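Local coordinates for protein methyl-accepting/DNA response regulator (Bacillus cereus, PDB 3D6W) that probably binds DNA through its LytTR domain, the part present here, as the output end of a phosphorelay response regulator, at residues Val16-Val21 with Glu50-Lys55; Lys30-Val33 with Leu38-Thr41; Asp56-Ile59 with Phe65-Asn68; Leu85-Asp88 with Arg92-Val95. All blocks are in the same frame, centred on the assembly; numbering follows the deposited sequence.

How the interactions relate
Interactions 2 and 3 are hairpin contacts at the two outer ends of one five-stranded antiparallel sheet. Interaction 4 is a hairpin of a separate three-stranded sheet. Interaction 1 has no hydrogen bonds across it. It joins a 3-10 turn to the end of helix 46-52 by apolar contact alone and is partly buried. Interactions 3 and 4 are buried and touch each other through F65 and V67. Interaction 1 touches interaction 2 through V16 and V21, and interaction 3 through F18, V21 and L53. Interaction 2 is the more exposed hairpin, with threonines and a tyrosine at its surface. In interaction 3 a buried asparagine joins the apolar groups, whereas interaction 4 presents a wholly apolar inner face.

Interaction 1: Val16-Val21 with Glu50-Lys55; sequences VPFSKV and EYLLPK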
loop_
_atom_site.group_PDB
_atom_site.type_symbol
_atom_site.label_atom_id
_atom_site.label_comp_id
_atom_site.label_asym_id
_atom_site.label_seq_id
_atom_site.Cartn_x
_atom_site.Cartn_y
_atom_site.Cartn_z
ATOM N N VAL A 16 9.992 -14.325 -2.213
ATOM C CA VAL A 16 8.865 -14.127 -1.288
ATOM C C VAL A 16 8.837 -12.618 -0.938
ATOM O O VAL A 16 9.875 -12.058 -0.650
ATOM C CB VAL A 16 9.076 -15.010 -0.019
ATOM C CG1 VAL A 16 7.920 -14.866 0.971
ATOM C CG2 VAL A 16 9.267 -16.442 -0.416
ATOM N N PRO A 17 7.678 -11.960 -0.994
ATOM C CA PRO A 17 7.601 -10.577 -0.559
ATOM C C PRO A 17 7.866 -10.447 0.922
ATOM O O PRO A 17 7.529 -11.353 1.680
ATOM C CB PRO A 17 6.132 -10.178 -0.815
ATOM C CG PRO A 17 5.511 -11.257 -1.500
ATOM C CD PRO A 17 6.367 -12.474 -1.431
ATOM N N PHE A 18 8.443 -9.343 1.343
ATOM C CA PHE A 18 8.693 -9.110 2.770
ATOM C C PHE A 18 7.435 -9.309 3.610
ATOM O O PHE A 18 7.497 -9.820 4.723
ATOM C CB PHE A 18 9.260 -7.701 3.025
ATOM C CG PHE A 18 10.684 -7.508 2.554
ATOM C CD1 PHE A 18 11.532 -8.589 2.289
ATOM C CD2 PHE A 18 11.189 -6.240 2.417
ATOM C CE1 PHE A 18 12.843 -8.398 1.861
ATOM C CE2 PHE A 18 12.507 -6.038 1.995
ATOM C CZ PHE A 18 13.323 -7.131 1.709
ATOM N N SER A 19 6.299 -8.923 3.040
ATOM C CA SER A 19 5.011 -8.989 3.715
ATOM C C SER A 19 4.589 -10.422 4.120
ATOM O O SER A 19 3.804 -10.597 5.037
ATOM C CB SER A 19 3.949 -8.324 2.807
ATOM O OG SER A 19 3.533 -9.192 1.756
ATOM N N LYS A 20 5.131 -11.425 3.430
ATOM C CA LYS A 20 4.843 -12.803 3.665
ATOM C C LYS A 20 5.884 -13.497 4.540
ATOM O O LYS A 20 5.722 -14.671 4.919
ATOM C CB LYS A 20 4.733 -13.535 2.325
ATOM C CG LYS A 20 3.710 -12.937 1.375
ATOM C CD LYS A 20 2.442 -13.753 1.254
ATOM C CE LYS A 20 2.443 -14.646 -0.037
ATOM N NZ LYS A 20 1.967 -16.112 0.204
ATOM N N VAL A 21 6.942 -12.784 4.899
ATOM C CA VAL A 21 7.931 -13.325 5.860
ATOM C C VAL A 21 7.413 -13.142 7.296
ATOM O O VAL A 21 7.119 -11.998 7.707
ATOM C CB VAL A 21 9.322 -12.647 5.689
ATOM C CG1 VAL A 21 10.388 -13.268 6.656
ATOM C CG2 VAL A 21 9.748 -12.727 4.201
ATOM N N GLU A 50 18.963 -7.341 9.519
ATOM C CA GLU A 50 18.520 -6.188 10.303
ATOM C C GLU A 50 18.728 -4.853 9.580
ATOM O O GLU A 50 17.983 -3.895 9.770
ATOM C CB GLU A 50 19.249 -6.117 11.637
ATOM C CG GLU A 50 18.692 -7.002 12.699
ATOM C CD GLU A 50 19.228 -6.614 14.070
ATOM O OE1 GLU A 50 20.245 -7.223 14.457
ATOM O OE2 GLU A 50 18.630 -5.703 14.731
ATOM N N TYR A 51 19.783 -4.783 8.788
ATOM C CA TYR A 51 20.052 -3.632 7.994
ATOM C C TYR A 51 19.017 -3.528 6.857
ATOM O O TYR A 51 18.506 -2.457 6.573
ATOM C CB TYR A 51 21.503 -3.683 7.449
ATOM C CG TYR A 51 21.756 -2.632 6.366
ATOM C CD1 TYR A 51 22.020 -1.294 6.711
ATOM C CD2 TYR A 51 21.637 -2.955 5.017
ATOM C CE1 TYR A 51 22.200 -0.312 5.741
ATOM C CE2 TYR A 51 21.807 -1.986 4.037
ATOM C CZ TYR A 51 22.097 -0.656 4.399
ATOM O OH TYR A 51 22.296 0.305 3.403
ATOM N N LEU A 52 18.690 -4.641 6.218
ATOM C CA LEU A 52 17.955 -4.564 4.962
ATOM C C LEU A 52 16.430 -4.636 5.061
ATOM O O LEU A 52 15.719 -4.154 4.183
ATOM C CB LEU A 52 18.515 -5.563 3.963
ATOM C CG LEU A 52 18.110 -7.000 3.956
ATOM C CD1 LEU A 52 16.864 -7.188 3.060
ATOM C CD2 LEU A 52 19.347 -7.844 3.437
ATOM N N LEU A 53 15.947 -5.187 6.159
ATOM C CA LEU A 53 14.541 -5.363 6.368
ATOM C C LEU A 53 13.986 -4.084 6.939
ATOM O O LEU A 53 14.677 -3.394 7.718
ATOM C CB LEU A 53 14.276 -6.536 7.314
ATOM C CG LEU A 53 14.611 -7.967 6.835
ATOM C CD1 LEU A 53 14.528 -8.899 8.017
ATOM C CD2 LEU A 53 13.701 -8.409 5.692
ATOM N N PRO A 54 12.754 -3.732 6.528
ATOM C CA PRO A 54 12.116 -2.485 6.988
ATOM C C PRO A 54 11.909 -2.437 8.499
ATOM O O PRO A 54 11.323 -3.336 9.086
ATOM C CB PRO A 54 10.775 -2.442 6.235
ATOM C CG PRO A 54 10.657 -3.707 5.493
ATOM C CD PRO A 54 11.932 -4.473 5.557
ATOM N N LYS A 55 12.399 -1.383 9.120
ATOM C CA LYS A 55 12.490 -1.319 10.567
ATOM C C LYS A 55 11.090 -1.082 11.181
ATOM O O LYS A 55 10.880 -1.305 12.377
ATOM C CB LYS A 55 13.563 -0.280 10.981
ATOM C CG LYS A 55 13.056 1.155 11.043
ATOM C CD LYS A 55 14.189 2.231 11.103
ATOM C CE LYS A 55 13.661 3.630 11.570
ATOM N NZ LYS A 55 12.303 3.838 10.985
#
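F18 lays one face of its ring against the CD2 methyl of L53. This is a CH-pi contact: L53 CD2 stands 4.1 Å from the centroid of the F18 ring, 17° off the ring normal. The methyl sits toward the rim, with F18 CE1 at 3.9 Å from L53 CD2. Two further groups meet the ring obliquely. P54 approaches with its ring methylenes, and P54 CD comes 3.7 Å from F18 CD2. The far end of the phenyl group meets L52, with F18 CZ 3.8 Å from L52 CD1. The F18 and L52 side chains cross at about a right angle. No hydrogen bond joins the two segments, so the contact is held by apolar groups alone.

The torsions explain how the groups meet. F18 has CG anti to the carbonyl carbon (chi1 -71°), and its CB already points at the 50-55 segment. In L52, CG lies between the backbone N and the carbonyl carbon (chi1 83°), and the side chain swings its CD1 branch round to the phenyl tip. L53 is the first residue after helix 46-52 to leave helical geometry. On the other side, F18 is carried by a short 3-10 turn. In it, K20 N bonds to P17 O at 3.0 Å and V21 N bonds to F18 O.

The contact joins this turn, between strands 13-17 and 21-27, to the C-terminal end of helix 46-52 in the LytTR domain. F18 also touches V5 of strand 4-8, and F18 and L53 both rest on F58 of strand 58-62.

Interaction 2: Lys30-Val33 with Leu38-Thr41; sequences KTYV and LTGT
A beta hairpin built from strands 30-35 and 39-42 brings V33 opposite G40 as an antiparallel hydrogen-bonded pair. V33 N donates to G40 O at 2.8 Å. G40 N returns a longer bond to V33 O at 3.1 Å. The next pair, Y32 with T41, is non-hydrogen-bonded. Weaker CA-H...O contacts accompany the backbone bonds, among them Y32 CA to G40 O at 3.3 Å.

Y32 and T41 put their side chains on the same face of the sheet. The T41 hydroxyl approaches the tyrosine ring obliquely, with T41 OG1 3.8 Å from Y32 CE2. T39 touches the opposite strand through its methyl. This branch lies anti to the backbone N (OG1 at chi1 -60°), and T39 CG2 comes to rest 3.5 Å from V33 O.

The hairpin forms one end of the five-stranded antiparallel sheet of this LytTR domain. Strand 39-42 is outermost within the chain, and strand 30-35 continues the sheet to strand 21-27. V33 faces inward from the hairpin and packs on L7 and V21. G40, its partner, places no side chain on that face. T31 belongs to the same strand as V33. Its hydroxyl OG1 is hydrogen-bonded to Y44 O, while the side chain packs on L46 and F49 of helix 46-52. T41 meets K8 of strand 4-8 by backbone hydrogen bonding and side-chain contact.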
loop_
_atom_site.group_PDB
_atom_site.type_symbol
_atom_site.label_atom_id
_atom_site.label_comp_id
_atom_site.label_asym_id
_atom_site.label_seq_id
_atom_site.Cartn_x
_atom_site.Cartn_y
_atom_site.Cartn_z
ATOM N N LYS A 30 22.981 -21.476 9.778
ATOM C CA LYS A 30 22.306 -20.907 8.590
ATOM C C LYS A 30 21.198 -19.979 9.008
ATOM O O LYS A 30 20.743 -20.035 10.137
ATOM C CB LYS A 30 21.701 -22.037 7.727
ATOM C CG LYS A 30 22.753 -22.927 7.071
ATOM C CD LYS A 30 22.219 -24.316 6.713
ATOM C CE LYS A 30 21.762 -25.098 7.964
ATOM N NZ LYS A 30 22.130 -26.564 7.934
ATOM N N THR A 31 20.742 -19.154 8.076
ATOM C CA THR A 31 19.517 -18.366 8.267
ATOM C C THR A 31 18.338 -19.007 7.579
ATOM O O THR A 31 18.375 -19.259 6.399
ATOM C CB THR A 31 19.659 -16.934 7.722
ATOM O OG1 THR A 31 20.741 -16.324 8.403
ATOM C CG2 THR A 31 18.374 -16.105 7.931
ATOM N N TYR A 32 17.281 -19.253 8.336
ATOM C CA TYR A 32 16.062 -19.801 7.791
ATOM C C TYR A 32 15.063 -18.678 7.739
ATOM O O TYR A 32 14.792 -18.055 8.735
ATOM C CB TYR A 32 15.544 -20.927 8.673
ATOM C CG TYR A 32 16.356 -22.158 8.530
ATOM C CD1 TYR A 32 17.468 -22.392 9.360
ATOM C CD2 TYR A 32 16.045 -23.090 7.549
ATOM C CE1 TYR A 32 18.239 -23.522 9.225
ATOM C CE2 TYR A 32 16.810 -24.235 7.401
ATOM C CZ TYR A 32 17.910 -24.445 8.238
ATOM O OH TYR A 32 18.655 -25.586 8.065
ATOM N N VAL A 33 14.550 -18.429 6.547
ATOM C CA VAL A 33 13.479 -17.485 6.312
ATOM C C VAL A 33 12.161 -18.280 6.294
ATOM O O VAL A 33 11.928 -19.115 5.419
ATOM C CB VAL A 33 13.721 -16.692 4.994
ATOM C CG1 VAL A 33 12.779 -15.514 4.908
ATOM C CG2 VAL A 33 15.163 -16.201 4.916
ATOM N N LEU A 38 6.114 -21.257 2.859
ATOM C CA LEU A 38 7.320 -22.087 2.791
ATOM C C LEU A 38 8.475 -21.557 3.629
ATOM O O LEU A 38 8.421 -20.445 4.151
ATOM C CB LEU A 38 7.738 -22.408 1.334
ATOM C CG LEU A 38 8.440 -21.495 0.305
ATOM C CD1 LEU A 38 8.441 -20.035 0.694
ATOM C CD2 LEU A 38 9.869 -21.979 0.018
ATOM N N THR A 39 9.486 -22.410 3.785
ATOM C CA THR A 39 10.677 -22.095 4.516
ATOM C C THR A 39 11.888 -22.398 3.686
ATOM O O THR A 39 11.901 -23.277 2.869
ATOM C CB THR A 39 10.721 -22.785 5.882
ATOM O OG1 THR A 39 9.576 -22.342 6.621
ATOM C CG2 THR A 39 12.013 -22.361 6.676
ATOM N N GLY A 40 12.917 -21.609 3.872
ATOM C CA GLY A 40 14.060 -21.747 3.023
ATOM C C GLY A 40 15.233 -21.047 3.634
ATOM O O GLY A 40 15.131 -20.391 4.648
ATOM N N THR A 41 16.347 -21.185 2.961
ATOM C CA THR A 41 17.633 -20.821 3.473
ATOM C C THR A 41 18.034 -19.508 2.761
ATOM O O THR A 41 17.628 -19.250 1.612
ATOM C CB THR A 41 18.564 -22.022 3.224
ATOM O OG1 THR A 41 18.712 -22.743 4.453
ATOM C CG2 THR A 41 19.900 -21.624 2.664
#

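Interaction 3: Asp56-Ile59 with Phe65-Asn68; sequences DSFI and FIVN
I59 and V67 face each other across the beta hairpin of strands 58-62 and 65-68 and share both of its backbone hydrogen bonds here. I59 N donates to V67 O at 2.9 Å. V67 N donates to I59 O at 3.0 Å. F58 and N68 form the adjoining non-hydrogen-bonded pair.

The apolar contacts lie on both faces. I59 and V67 run side by side and point the same way. In each, the touching methyl sits between the backbone N and the carbonyl carbon, which brings I59 CG2 to 3.5 Å from V67 CG1. I59 then packs on F103, L106 and other residues of helix 100-107. On the other face, I66 CG2 lies at the edge of the F58 ring, 4.0 Å from F58 CB.

The amide of N68 lies over one face of that ring. The two planes are 42° apart, and N68 ND2 comes 3.4 Å from F58 CZ. CG of N68 is anti to its backbone N (chi1 -169°), a torsion that carries the amide across the phenyl group.

Polar contacts hold the amide in place. N68 ND2 is hydrogen-bonded to V21 O, and it also donates to a water at 3.1 Å that in turn meets S57 OG. N68 OD1 accepts from N70 N.

N68 is a buried polar side chain with both ends bonded. With ND2 donating and OD1 accepting, a flipped amide would mismatch both V21 O and N70 N. Its rotation is therefore probably set by these bonds, and the F58 ring packs against the amide.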
loop_
_atom_site.group_PDB
_atom_site.type_symbol
_atom_site.label_atom_id
_atom_site.label_comp_id
_atom_site.label_asym_id
_atom_site.label_seq_id
_atom_site.Cartn_x
_atom_site.Cartn_y
_atom_site.Cartn_z
ATOM N N ASP A 56 10.117 -0.718 10.346
ATOM C CA ASP A 56 8.723 -0.562 10.804
ATOM C C ASP A 56 7.963 -1.898 11.018
ATOM O O ASP A 56 6.920 -1.927 11.672
ATOM C CB ASP A 56 7.939 0.371 9.852
ATOM C CG ASP A 56 7.712 -0.224 8.435
ATOM O OD1 ASP A 56 8.467 -1.085 7.952
ATOM O OD2 ASP A 56 6.772 0.213 7.758
ATOM N N SER A 57 8.509 -2.988 10.477
ATOM C CA SER A 57 7.853 -4.291 10.456
ATOM C C SER A 57 8.635 -5.382 11.142
ATOM O O SER A 57 8.061 -6.255 11.755
ATOM C CB SER A 57 7.636 -4.712 9.007
ATOM O OG SER A 57 6.314 -4.486 8.650
ATOM N N PHE A 58 9.952 -5.334 11.002
ATOM C CA PHE A 58 10.857 -6.389 11.464
ATOM C C PHE A 58 11.616 -5.942 12.703
ATOM O O PHE A 58 12.016 -4.817 12.798
ATOM C CB PHE A 58 11.791 -6.788 10.313
ATOM C CG PHE A 58 11.060 -7.480 9.172
ATOM C CD1 PHE A 58 10.548 -6.751 8.108
ATOM C CD2 PHE A 58 10.811 -8.851 9.209
ATOM C CE1 PHE A 58 9.846 -7.378 7.073
ATOM C CE2 PHE A 58 10.122 -9.472 8.208
ATOM C CZ PHE A 58 9.635 -8.738 7.132
ATOM N N ILE A 59 11.748 -6.831 13.690
ATOM C CA ILE A 59 12.541 -6.559 14.889
ATOM C C ILE A 59 13.334 -7.785 15.332
ATOM O O ILE A 59 12.787 -8.847 15.498
ATOM C CB ILE A 59 11.654 -6.022 16.082
ATOM C CG1 ILE A 59 12.548 -5.550 17.251
ATOM C CG2 ILE A 59 10.716 -7.104 16.613
ATOM C CD1 ILE A 59 11.851 -4.682 18.285
ATOM N N PHE A 65 16.624 -14.856 16.332
ATOM C CA PHE A 65 15.349 -14.550 15.647
ATOM C C PHE A 65 15.170 -13.113 15.267
ATOM O O PHE A 65 15.431 -12.202 16.074
ATOM C CB PHE A 65 14.151 -14.899 16.531
ATOM C CG PHE A 65 13.995 -16.364 16.770
ATOM C CD1 PHE A 65 14.619 -16.973 17.852
ATOM C CD2 PHE A 65 13.237 -17.146 15.894
ATOM C CE1 PHE A 65 14.499 -18.398 18.056
ATOM C CE2 PHE A 65 13.098 -18.519 16.090
ATOM C CZ PHE A 65 13.732 -19.144 17.181
ATOM N N ILE A 66 14.693 -12.913 14.035
ATOM C CA ILE A 66 14.046 -11.671 13.643
ATOM C C ILE A 66 12.546 -11.971 13.372
ATOM O O ILE A 66 12.204 -12.897 12.642
ATOM C CB ILE A 66 14.685 -11.012 12.400
ATOM C CG1 ILE A 66 16.144 -10.609 12.668
ATOM C CG2 ILE A 66 13.796 -9.798 11.918
ATOM C CD1 ILE A 66 16.866 -10.200 11.462
ATOM N N VAL A 67 11.659 -11.196 13.998
ATOM C CA VAL A 67 10.221 -11.378 13.818
ATOM C C VAL A 67 9.592 -10.236 12.972
ATOM O O VAL A 67 10.037 -9.043 13.013
ATOM C CB VAL A 67 9.503 -11.571 15.209
ATOM C CG1 VAL A 67 9.374 -10.262 15.980
ATOM C CG2 VAL A 67 8.101 -12.241 15.039
ATOM N N ASN A 68 8.576 -10.592 12.198
ATOM C CA ASN A 68 7.699 -9.597 11.536
ATOM C C ASN A 68 6.520 -9.320 12.454
ATOM O O ASN A 68 5.685 -10.182 12.653
ATOM C CB ASN A 68 7.187 -10.163 10.193
ATOM C CG ASN A 68 6.499 -9.130 9.328
ATOM O OD1 ASN A 68 6.036 -8.139 9.809
ATOM N ND2 ASN A 68 6.401 -9.408 8.039
HETATM O O HOH W 1 5.679 -6.703 6.636
#

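Interaction 4: Leu85-Asp88 with Arg92-Val95; sequences LSMD and RVPV
L85 meets V93 and V95 on the inner face of a hairpin in the three-stranded sheet. L85 N donates to V93 O at 2.7 Å, and V93 N donates back to L85 O at 3.0 Å. The two residues form a hydrogen-bonded antiparallel pair, and the strand segments run at 155° to each other.

The leucine carries its branched end past V93 to V95, where L85 CD2 lies 3.6 Å from V95 CG2. CG of L85 is anti to the carbonyl carbon (chi1 -48°), and both methyls reach V95 CG2 from there. M87 is a selenomethionine. Its CG and SE lie beside V93, V93 CG2 being 4.0 Å from M87 SE. The bends at chi2 and chi3 turn the terminal methyl away from V93, toward V67. R92 sits on the other face of the hairpin with S86. It touches the first strand with the base of its side chain, R92 CB being 3.4 Å from L85 O.

In a second shell, V67 of strand 65-68 lies against L85 and M87, F65 of the same strand against V93, and F103 of helix 100-107 against L85 and V95. L85 also touches I72, which with D88, just after strand 83-87, is seen binding magnesium in this protein, though no such ion is bound to this chain.

The chemistry is two-sided. On one face, apolar branches pack the hairpin onto strand 65-68 and helix 100-107. On the face of S86, the exposed R92 leads its guanidinium away from strand 83-87.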
loop_
_atom_site.group_PDB
_atom_site.type_symbol
_atom_site.label_atom_id
_atom_site.label_comp_id
_atom_site.label_asym_id
_atom_site.label_seq_id
_atom_site.Cartn_x
_atom_site.Cartn_y
_atom_site.Cartn_z
ATOM N N LEU A 85 6.026 -14.949 21.791
ATOM C CA LEU A 85 5.180 -14.406 20.736
ATOM C C LEU A 85 4.366 -15.528 20.149
ATOM O O LEU A 85 4.874 -16.523 19.683
ATOM C CB LEU A 85 6.024 -13.735 19.634
ATOM C CG LEU A 85 7.116 -12.766 20.111
ATOM C CD1 LEU A 85 7.865 -12.117 18.943
ATOM C CD2 LEU A 85 6.526 -11.747 21.079
ATOM N N SER A 86 3.070 -15.339 20.167
ATOM C CA SER A 86 2.128 -16.187 19.468
ATOM C C SER A 86 1.994 -15.663 18.054
ATOM O O SER A 86 1.541 -14.533 17.868
ATOM C CB SER A 86 0.764 -16.085 20.187
ATOM O OG SER A 86 -0.131 -17.129 19.823
HETATM N N MSE A 87 2.383 -16.468 17.064
HETATM C CA MSE A 87 2.278 -16.074 15.686
HETATM C C MSE A 87 0.891 -16.428 15.122
HETATM O O MSE A 87 0.187 -17.247 15.712
HETATM C CB MSE A 87 3.394 -16.685 14.846
HETATM C CG MSE A 87 4.785 -16.478 15.386
HETATM SE SE MSE A 87 5.324 -14.643 15.665
HETATM C CE MSE A 87 5.336 -14.123 13.846
ATOM N N ASP A 88 0.521 -15.796 14.003
ATOM C CA ASP A 88 -0.748 -15.984 13.386
ATOM C C ASP A 88 -0.982 -17.416 12.900
ATOM O O ASP A 88 -2.103 -17.885 12.921
ATOM C CB ASP A 88 -0.878 -15.066 12.150
ATOM C CG ASP A 88 -1.354 -13.672 12.487
ATOM O OD1 ASP A 88 -1.859 -13.451 13.605
ATOM O OD2 ASP A 88 -1.232 -12.789 11.610
ATOM N N ARG A 92 5.313 -20.252 17.770
ATOM C CA ARG A 92 5.732 -19.314 18.810
ATOM C C ARG A 92 7.178 -18.942 18.611
ATOM O O ARG A 92 7.955 -19.694 18.036
ATOM C CB ARG A 92 5.473 -19.827 20.247
ATOM C CG ARG A 92 6.277 -21.084 20.644
ATOM C CD ARG A 92 5.890 -21.632 22.018
ATOM N NE ARG A 92 4.472 -21.968 22.037
ATOM C CZ ARG A 92 3.940 -23.106 21.578
ATOM N NH1 ARG A 92 4.697 -24.070 21.075
ATOM N NH2 ARG A 92 2.636 -23.287 21.651
ATOM N N VAL A 93 7.522 -17.759 19.089
ATOM C CA VAL A 93 8.877 -17.229 18.961
ATOM C C VAL A 93 9.233 -16.585 20.276
ATOM O O VAL A 93 8.423 -15.830 20.823
ATOM C CB VAL A 93 8.965 -16.188 17.803
ATOM C CG1 VAL A 93 10.351 -15.547 17.767
ATOM C CG2 VAL A 93 8.588 -16.844 16.435
ATOM N N PRO A 94 10.428 -16.887 20.819
ATOM C CA PRO A 94 10.831 -16.223 22.034
ATOM C C PRO A 94 11.463 -14.825 21.881
ATOM O O PRO A 94 12.230 -14.564 20.977
ATOM C CB PRO A 94 11.847 -17.199 22.622
ATOM C CG PRO A 94 12.456 -17.860 21.468
ATOM C CD PRO A 94 11.440 -17.860 20.368
ATOM N N VAL A 95 11.156 -13.946 22.835
ATOM C CA VAL A 95 11.912 -12.728 23.052
ATOM C C VAL A 95 12.778 -12.989 24.293
ATOM O O VAL A 95 12.259 -13.194 25.394
ATOM C CB VAL A 95 10.998 -11.457 23.250
ATOM C CG1 VAL A 95 11.841 -10.200 23.222
ATOM C CG2 VAL A 95 9.879 -11.399 22.202
#